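Local coordinates for surface protein VspA (Borrelia turicatae, PDB 1YJG), which serves as an outer-membrane surface lipoprotein, represented here by its helical core, whose antigenic switching with related proteins probably lets the spirochaete evade host immunity, at residues V8-S13 with E69-I74; K12-V17 with T137-L142; D25-A30 with S52-V57. All blocks are in the same frame, centred on the assembly; numbering follows the deposited sequence.

Contact 1 of 3, residues V8-S13 with E69-I74; sequences VAFAKS and EKKVGI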
loop_
_atom_site.group_PDB
_atom_site.type_symbol
_atom_site.label_atom_id
_atom_site.label_comp_id
_atom_site.label_asym_id
_atom_site.label_seq_id
_atom_site.Cartn_x
_atom_site.Cartn_y
_atom_site.Cartn_z
ATOM N N VAL A 8 -0.180 -15.121 -15.031
ATOM C CA VAL A 8 -0.824 -14.851 -13.755
ATOM C C VAL A 8 0.206 -14.319 -12.753
ATOM O O VAL A 8 -0.029 -13.303 -12.107
ATOM C CB VAL A 8 -1.522 -16.110 -13.214
ATOM C CG1 VAL A 8 -1.924 -15.955 -11.729
ATOM C CG2 VAL A 8 -2.739 -16.440 -14.071
ATOM N N ALA A 9 1.349 -14.992 -12.659
ATOM C CA ALA A 9 2.411 -14.590 -11.743
ATOM C C ALA A 9 2.859 -13.144 -12.012
ATOM O O ALA A 9 2.987 -12.331 -11.088
ATOM C CB ALA A 9 3.596 -15.565 -11.850
ATOM N N PHE A 10 3.061 -12.820 -13.283
ATOM C CA PHE A 10 3.488 -11.484 -13.684
ATOM C C PHE A 10 2.446 -10.433 -13.338
ATOM O O PHE A 10 2.770 -9.346 -12.873
ATOM C CB PHE A 10 3.770 -11.449 -15.189
ATOM C CG PHE A 10 4.378 -10.166 -15.648
ATOM C CD1 PHE A 10 5.739 -9.928 -15.472
ATOM C CD2 PHE A 10 3.595 -9.188 -16.236
ATOM C CE1 PHE A 10 6.300 -8.717 -15.877
ATOM C CE2 PHE A 10 4.155 -7.980 -16.651
ATOM C CZ PHE A 10 5.495 -7.738 -16.468
ATOM N N ALA A 11 1.189 -10.769 -13.585
ATOM C CA ALA A 11 0.071 -9.883 -13.304
ATOM C C ALA A 11 -0.038 -9.635 -11.803
ATOM O O ALA A 11 -0.383 -8.537 -11.384
ATOM C CB ALA A 11 -1.214 -10.482 -13.827
ATOM N N LYS A 12 0.250 -10.663 -11.010
ATOM C CA LYS A 12 0.196 -10.571 -9.553
ATOM C C LYS A 12 1.222 -9.563 -9.057
ATOM O O LYS A 12 0.955 -8.806 -8.139
ATOM C CB LYS A 12 0.549 -11.907 -8.899
ATOM C CG LYS A 12 -0.594 -12.863 -8.679
ATOM C CD LYS A 12 -0.078 -14.234 -8.189
ATOM C CE LYS A 12 0.637 -14.145 -6.839
ATOM N NZ LYS A 12 1.257 -15.443 -6.407
ATOM N N SER A 13 2.405 -9.605 -9.663
ATOM C CA SER A 13 3.511 -8.731 -9.317
ATOM C C SER A 13 3.230 -7.300 -9.691
ATOM O O SER A 13 3.574 -6.383 -8.944
ATOM C CB SER A 13 4.794 -9.196 -10.012
ATOM O OG SER A 13 5.278 -10.389 -9.417
ATOM N N GLU A 69 12.152 -6.458 -13.865
ATOM C CA GLU A 69 12.969 -6.163 -15.045
ATOM C C GLU A 69 13.898 -7.322 -15.419
ATOM O O GLU A 69 14.247 -7.476 -16.585
ATOM C CB GLU A 69 13.875 -4.963 -14.775
ATOM C CG GLU A 69 13.258 -3.605 -14.991
ATOM C CD GLU A 69 14.245 -2.488 -14.723
ATOM O OE1 GLU A 69 13.913 -1.305 -15.016
ATOM O OE2 GLU A 69 15.353 -2.787 -14.211
ATOM N N LYS A 70 14.316 -8.101 -14.422
ATOM C CA LYS A 70 15.214 -9.240 -14.624
ATOM C C LYS A 70 14.499 -10.566 -14.866
ATOM O O LYS A 70 15.147 -11.614 -14.919
ATOM C CB LYS A 70 16.134 -9.382 -13.406
ATOM C CG LYS A 70 16.918 -8.105 -13.045
ATOM C CD LYS A 70 17.145 -7.960 -11.529
ATOM C CE LYS A 70 18.583 -8.215 -11.132
ATOM N NZ LYS A 70 19.072 -9.550 -11.614
ATOM N N LYS A 71 13.177 -10.540 -15.024
ATOM C CA LYS A 71 12.433 -11.783 -15.254
ATOM C C LYS A 71 12.699 -12.332 -16.662
ATOM O O LYS A 71 12.634 -11.593 -17.651
ATOM C CB LYS A 71 10.932 -11.595 -14.993
ATOM C CG LYS A 71 10.301 -12.778 -14.281
ATOM C CD LYS A 71 8.802 -12.605 -14.043
ATOM C CE LYS A 71 8.083 -13.965 -14.053
ATOM N NZ LYS A 71 6.713 -13.923 -13.461
ATOM N N VAL A 72 13.017 -13.626 -16.727
ATOM C CA VAL A 72 13.304 -14.315 -17.988
ATOM C C VAL A 72 12.035 -14.674 -18.757
ATOM O O VAL A 72 11.006 -14.993 -18.157
ATOM C CB VAL A 72 14.136 -15.626 -17.767
ATOM C CG1 VAL A 72 15.395 -15.353 -16.933
ATOM C CG2 VAL A 72 13.289 -16.741 -17.129
ATOM N N GLY A 73 12.124 -14.628 -20.087
ATOM C CA GLY A 73 11.004 -14.948 -20.960
ATOM C C GLY A 73 10.033 -13.803 -21.194
ATOM O O GLY A 73 9.060 -13.966 -21.927
ATOM N N ILE A 74 10.296 -12.649 -20.578
ATOM C CA ILE A 74 9.446 -11.456 -20.714
ATOM C C ILE A 74 9.713 -10.814 -22.068
ATOM O O ILE A 74 10.860 -10.721 -22.496
ATOM C CB ILE A 74 9.751 -10.446 -19.560
ATOM C CG1 ILE A 74 9.357 -11.035 -18.204
ATOM C CG2 ILE A 74 9.053 -9.104 -19.771
ATOM C CD1 ILE A 74 7.905 -11.429 -18.068
HETATM O O HOH W 1 6.336 -12.308 -11.432
#
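Lys71 and Ile74, the first and last residues of a type II beta turn, lean on Ala9 and Phe10 of helix 2-28, where the loop between helices 48-69 and 76-98 of the helical bundle folds back on its neighbour. Lys71 runs outward from its CB, which lies against its own turn, 3.6 Å from Ile74 CG1, and CG carries the chain on toward the helix. CD then passes the edge of the Phe10 ring, near the ring plane. A bend at chi3 (149°), about the CG-CD bond, sets the course of CE and the ammonium group, and NZ ends 3.8 Å from Phe10 N and 3.9 Å from Ala9 CB. Ile74 works beside it: its CD1 meets Phe10 CD1 at 3.7 Å, the two side chains lying aslant. Phe10 can be there because CG is anti to the backbone N (chi1 -173°), which sends the buried ring into the bundle, onto Ile82, Leu68 and Ala146. The lysine's polar link to the helix runs through one water, which accepts from Lys71 NZ at 2.6 Å. That water also bonds Ser13 OG at 3.0 Å and donates a weak bond to Ala9 O at 3.4 Å.

Contact 2 of 3, residues K12-V17 with T137-L142; sequences KSVKDV and TAIDAL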
loop_
_atom_site.group_PDB
_atom_site.type_symbol
_atom_site.label_atom_id
_atom_site.label_comp_id
_atom_site.label_asym_id
_atom_site.label_seq_id
_atom_site.Cartn_x
_atom_site.Cartn_y
_atom_site.Cartn_z
ATOM N N LYS A 12 0.250 -10.663 -11.010
ATOM C CA LYS A 12 0.196 -10.571 -9.553
ATOM C C LYS A 12 1.222 -9.563 -9.057
ATOM O O LYS A 12 0.955 -8.806 -8.139
ATOM C CB LYS A 12 0.549 -11.907 -8.899
ATOM C CG LYS A 12 -0.594 -12.863 -8.679
ATOM C CD LYS A 12 -0.078 -14.234 -8.189
ATOM C CE LYS A 12 0.637 -14.145 -6.839
ATOM N NZ LYS A 12 1.257 -15.443 -6.407
ATOM N N SER A 13 2.405 -9.605 -9.663
ATOM C CA SER A 13 3.511 -8.731 -9.317
ATOM C C SER A 13 3.230 -7.300 -9.691
ATOM O O SER A 13 3.574 -6.383 -8.944
ATOM C CB SER A 13 4.794 -9.196 -10.012
ATOM O OG SER A 13 5.278 -10.389 -9.417
ATOM N N VAL A 14 2.622 -7.107 -10.857
ATOM C CA VAL A 14 2.288 -5.781 -11.342
ATOM C C VAL A 14 1.137 -5.212 -10.506
ATOM O O VAL A 14 1.152 -4.032 -10.149
ATOM C CB VAL A 14 1.940 -5.799 -12.846
ATOM C CG1 VAL A 14 1.435 -4.431 -13.313
ATOM C CG2 VAL A 14 3.166 -6.202 -13.661
ATOM N N LYS A 15 0.155 -6.052 -10.194
ATOM C CA LYS A 15 -1.000 -5.644 -9.390
ATOM C C LYS A 15 -0.483 -5.137 -8.050
ATOM O O LYS A 15 -0.920 -4.100 -7.551
ATOM C CB LYS A 15 -1.970 -6.821 -9.184
ATOM C CG LYS A 15 -3.264 -6.502 -8.408
ATOM C CD LYS A 15 -3.989 -5.241 -8.924
ATOM C CE LYS A 15 -5.255 -4.959 -8.110
ATOM N NZ LYS A 15 -6.049 -3.846 -8.657
ATOM N N ASP A 16 0.464 -5.882 -7.486
ATOM C CA ASP A 16 1.082 -5.546 -6.220
ATOM C C ASP A 16 1.670 -4.124 -6.269
ATOM O O ASP A 16 1.372 -3.295 -5.420
ATOM C CB ASP A 16 2.165 -6.576 -5.934
ATOM C CG ASP A 16 2.831 -6.382 -4.603
ATOM O OD1 ASP A 16 4.084 -6.433 -4.583
ATOM O OD2 ASP A 16 2.190 -6.216 -3.531
ATOM N N VAL A 17 2.495 -3.849 -7.276
ATOM C CA VAL A 17 3.114 -2.538 -7.425
ATOM C C VAL A 17 2.056 -1.435 -7.660
ATOM O O VAL A 17 2.166 -0.332 -7.136
ATOM C CB VAL A 17 4.167 -2.554 -8.565
ATOM C CG1 VAL A 17 4.589 -1.142 -8.950
ATOM C CG2 VAL A 17 5.367 -3.372 -8.153
ATOM N N THR A 137 0.647 7.031 -14.087
ATOM C CA THR A 137 0.354 6.858 -15.504
ATOM C C THR A 137 1.053 5.610 -16.024
ATOM O O THR A 137 0.464 4.806 -16.740
ATOM C CB THR A 137 0.873 8.071 -16.297
ATOM O OG1 THR A 137 0.047 9.214 -16.040
ATOM C CG2 THR A 137 0.759 7.853 -17.804
ATOM N N ALA A 138 2.318 5.466 -15.651
ATOM C CA ALA A 138 3.141 4.344 -16.077
ATOM C C ALA A 138 2.669 2.993 -15.567
ATOM O O ALA A 138 2.677 2.008 -16.311
ATOM C CB ALA A 138 4.585 4.590 -15.658
ATOM N N ILE A 139 2.277 2.934 -14.294
ATOM C CA ILE A 139 1.823 1.677 -13.700
ATOM C C ILE A 139 0.451 1.257 -14.237
ATOM O O ILE A 139 0.165 0.059 -14.344
ATOM C CB ILE A 139 1.864 1.735 -12.129
ATOM C CG1 ILE A 139 1.762 0.332 -11.524
ATOM C CG2 ILE A 139 0.757 2.627 -11.566
ATOM C CD1 ILE A 139 2.704 -0.704 -12.125
ATOM N N ASP A 140 -0.394 2.238 -14.565
ATOM C CA ASP A 140 -1.722 1.950 -15.103
ATOM C C ASP A 140 -1.516 1.233 -16.415
ATOM O O ASP A 140 -2.208 0.273 -16.708
ATOM C CB ASP A 140 -2.539 3.228 -15.416
ATOM C CG ASP A 140 -3.159 3.876 -14.191
ATOM O OD1 ASP A 140 -3.257 3.243 -13.120
ATOM O OD2 ASP A 140 -3.584 5.050 -14.218
ATOM N N ALA A 141 -0.558 1.711 -17.210
ATOM C CA ALA A 141 -0.272 1.107 -18.513
ATOM C C ALA A 141 0.272 -0.304 -18.369
ATOM O O ALA A 141 -0.130 -1.211 -19.107
ATOM C CB ALA A 141 0.704 1.985 -19.321
ATOM N N LEU A 142 1.184 -0.504 -17.421
ATOM C CA LEU A 142 1.749 -1.830 -17.229
ATOM C C LEU A 142 0.705 -2.815 -16.721
ATOM O O LEU A 142 0.748 -3.988 -17.094
ATOM C CB LEU A 142 2.962 -1.793 -16.289
ATOM C CG LEU A 142 3.665 -3.135 -16.029
ATOM C CD1 LEU A 142 4.159 -3.761 -17.317
ATOM C CD2 LEU A 142 4.812 -2.939 -15.068
#
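Val14 straddles Leu142: its CG1 is 3.7 Å from Leu142 CG, while the other branch, Val14 CG2, sits 3.9 Å from the same Leu142 CG. Both methyls of the valine thus grip one branch point, with the two side chains set at a slant. One turn further along helix 2-28, Val17 CG1 meets Ile139 CD1, again at 3.7 Å. The same Ile139 CD1 bridges back to Val14 CG1 at 4.1 Å, a slacker touch that makes the four side chains one continuous apolar patch. Ile139 reaches both valines because CG1 is anti to the backbone N (chi1 -165°), carrying the terminal methyl forward, while CG2 takes the place between N and the carbonyl carbon.

These are two long helices of an antiparallel helical bundle, their local axes 9.8 Å apart at closest and 155° between their directions. Helices 48-69 and 76-98 close the buried face: Val14 touches Leu68, Val17 touches Val61, and Leu142 packs on Leu78, Ile82 and Val85.

The polar flank is looser. Here Lys15 and Asp140 start out away from the opposing helix, and neither side chain comes within 8 Å of the other segment. Asp140 OD1 instead pairs with Lys22 in a salt bridge and takes a hydrogen bond from His18 NE2, so this oxygen ties the two helices together outside the apolar patch. Lys15 packs against Asp16 of the second subunit. On another side of helix 2-28, Asp16 splits its carboxylate: OD1 forms a salt bridge with Lys64 of helix 48-69, and OD2 is hydrogen-bonded to Thr19 OG1 of the second subunit.

Contact 3 of 3, residues D25-A30 with S52-V57; sequences DELAKA and SGAYSV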
loop_
_atom_site.group_PDB
_atom_site.type_symbol
_atom_site.label_atom_id
_atom_site.label_comp_id
_atom_site.label_asym_id
_atom_site.label_seq_id
_atom_site.Cartn_x
_atom_site.Cartn_y
_atom_site.Cartn_z
ATOM N N ASP A 25 -2.121 7.641 -2.394
ATOM C CA ASP A 25 -3.293 8.534 -2.373
ATOM C C ASP A 25 -3.963 8.428 -0.990
ATOM O O ASP A 25 -4.574 9.380 -0.520
ATOM C CB ASP A 25 -4.337 8.171 -3.431
ATOM C CG ASP A 25 -3.810 8.245 -4.847
ATOM O OD1 ASP A 25 -2.816 8.967 -5.098
ATOM O OD2 ASP A 25 -4.335 7.582 -5.775
ATOM N N GLU A 26 -3.880 7.248 -0.365
ATOM C CA GLU A 26 -4.464 7.041 0.967
ATOM C C GLU A 26 -3.610 7.746 2.036
ATOM O O GLU A 26 -4.136 8.158 3.062
ATOM C CB GLU A 26 -4.640 5.552 1.306
ATOM C CG GLU A 26 -5.432 4.713 0.289
ATOM C CD GLU A 26 -6.852 5.199 0.009
ATOM O OE1 GLU A 26 -7.448 4.705 -0.970
ATOM O OE2 GLU A 26 -7.395 6.045 0.758
ATOM N N LEU A 27 -2.306 7.874 1.787
ATOM C CA LEU A 27 -1.387 8.540 2.708
ATOM C C LEU A 27 -1.577 10.048 2.628
ATOM O O LEU A 27 -1.411 10.762 3.635
ATOM C CB LEU A 27 0.068 8.194 2.376
ATOM C CG LEU A 27 0.487 6.730 2.513
ATOM C CD1 LEU A 27 1.954 6.588 2.149
ATOM C CD2 LEU A 27 0.229 6.178 3.924
ATOM N N ALA A 28 -1.909 10.531 1.430
ATOM C CA ALA A 28 -2.136 11.953 1.197
ATOM C C ALA A 28 -3.385 12.428 1.940
ATOM O O ALA A 28 -3.488 13.593 2.284
ATOM C CB ALA A 28 -2.259 12.247 -0.287
ATOM N N LYS A 29 -4.338 11.526 2.180
ATOM C CA LYS A 29 -5.557 11.871 2.917
ATOM C C LYS A 29 -5.242 12.065 4.415
ATOM O O LYS A 29 -6.083 12.544 5.170
ATOM C CB LYS A 29 -6.611 10.765 2.785
ATOM C CG LYS A 29 -7.272 10.657 1.425
ATOM C CD LYS A 29 -8.030 9.333 1.315
ATOM C CE LYS A 29 -8.325 8.956 -0.131
ATOM N NZ LYS A 29 -9.174 7.735 -0.214
ATOM N N ALA A 30 -4.052 11.642 4.843
ATOM C CA ALA A 30 -3.613 11.765 6.238
ATOM C C ALA A 30 -2.778 13.015 6.503
ATOM O O ALA A 30 -2.385 13.265 7.643
ATOM C CB ALA A 30 -2.826 10.546 6.647
ATOM N N SER A 52 8.063 10.316 4.867
ATOM C CA SER A 52 9.078 9.268 4.970
ATOM C C SER A 52 8.409 7.928 4.642
ATOM O O SER A 52 9.001 7.100 3.960
ATOM C CB SER A 52 9.735 9.231 6.362
ATOM O OG SER A 52 10.460 10.429 6.641
ATOM N N GLY A 53 7.177 7.737 5.123
ATOM C CA GLY A 53 6.413 6.523 4.888
ATOM C C GLY A 53 6.165 6.305 3.404
ATOM O O GLY A 53 6.347 5.203 2.888
ATOM N N ALA A 54 5.744 7.367 2.729
ATOM C CA ALA A 54 5.482 7.350 1.291
ATOM C C ALA A 54 6.775 7.011 0.570
ATOM O O ALA A 54 6.792 6.203 -0.349
ATOM C CB ALA A 54 4.984 8.702 0.830
ATOM N N TYR A 55 7.865 7.629 1.013
ATOM C CA TYR A 55 9.174 7.389 0.435
ATOM C C TYR A 55 9.531 5.897 0.540
ATOM O O TYR A 55 10.070 5.336 -0.401
ATOM C CB TYR A 55 10.233 8.239 1.147
ATOM C CG TYR A 55 11.603 8.114 0.543
ATOM C CD1 TYR A 55 12.042 9.014 -0.412
ATOM C CD2 TYR A 55 12.453 7.076 0.908
ATOM C CE1 TYR A 55 13.290 8.891 -0.983
ATOM C CE2 TYR A 55 13.712 6.950 0.343
ATOM C CZ TYR A 55 14.121 7.856 -0.603
ATOM O OH TYR A 55 15.361 7.736 -1.172
ATOM N N SER A 56 9.230 5.275 1.685
ATOM C CA SER A 56 9.529 3.852 1.925
ATOM C C SER A 56 8.675 2.923 1.049
ATOM O O SER A 56 9.149 1.884 0.588
ATOM C CB SER A 56 9.357 3.507 3.412
ATOM O OG SER A 56 9.776 2.181 3.684
ATOM N N VAL A 57 7.419 3.302 0.829
ATOM C CA VAL A 57 6.517 2.527 -0.006
ATOM C C VAL A 57 7.024 2.602 -1.453
ATOM O O VAL A 57 7.050 1.602 -2.133
ATOM C CB VAL A 57 5.057 3.043 0.085
ATOM C CG1 VAL A 57 4.191 2.431 -1.004
ATOM C CG2 VAL A 57 4.467 2.733 1.457
#
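Glu26 OE2 takes a short salt-bridge hydrogen bond from Lys29 NZ, 2.6 Å long, on the flank of the same turn whose Leu27 reaches over to Ala54. The ammonium group comes to the syn side of the carboxylate, 27° out of its plane. Leu27 makes the crossing with a single methyl. With CG anti to the carbonyl carbon (chi1 -64°) and CD1 fully extended at chi2, that methyl lands on backbone rather than on a side-chain tip: Leu27 CD1 lies 3.7 Å from Ala54 CA and 3.9 Å from Ala54 CB. It also passes 4.4 Å from Gly53 C. Leu50, on the same helix, lies against Leu27 as well. Just after Leu27 in the chain the backbone tightens, Ala30 N bonding to Leu27 O at 3.0 Å, three residues back.

The second subunit finishes the site. Leu27 and Ala30 also pack on its Gly53, and Glu26 O accepts a hydrogen bond from its Ser56 OG. Small residues on helix 48-69 under a leucine, with serine hydroxyls bonded across subunits, make this a small helix-helix packing contact at the dimer interface of a helical bundle.

How the contacts relate
From the N terminus, helix 2-28 takes part in all three contacts in turn. Contact 1 joins residues 8-13 to the loop at 69-74, closing a loop that holds the hairpin of strands 33-36 and 39-42 and helix 48-69. Contact 2, sharing Lys12 and Ser13, closes a far longer loop by tying residues 12-17 to helix 129-155; Phe10 and Leu142 touch where the two meet. Contact 3 spans the hairpin and the start of helix 48-69, ties the end of helix 2-28 to that helix, and falls within both larger loops, about 26 Å centre to centre from contact 1. Contacts 2 and 3 pack against the second subunit, which contact 1 approaches only through a weak, long ion pair of Lys12.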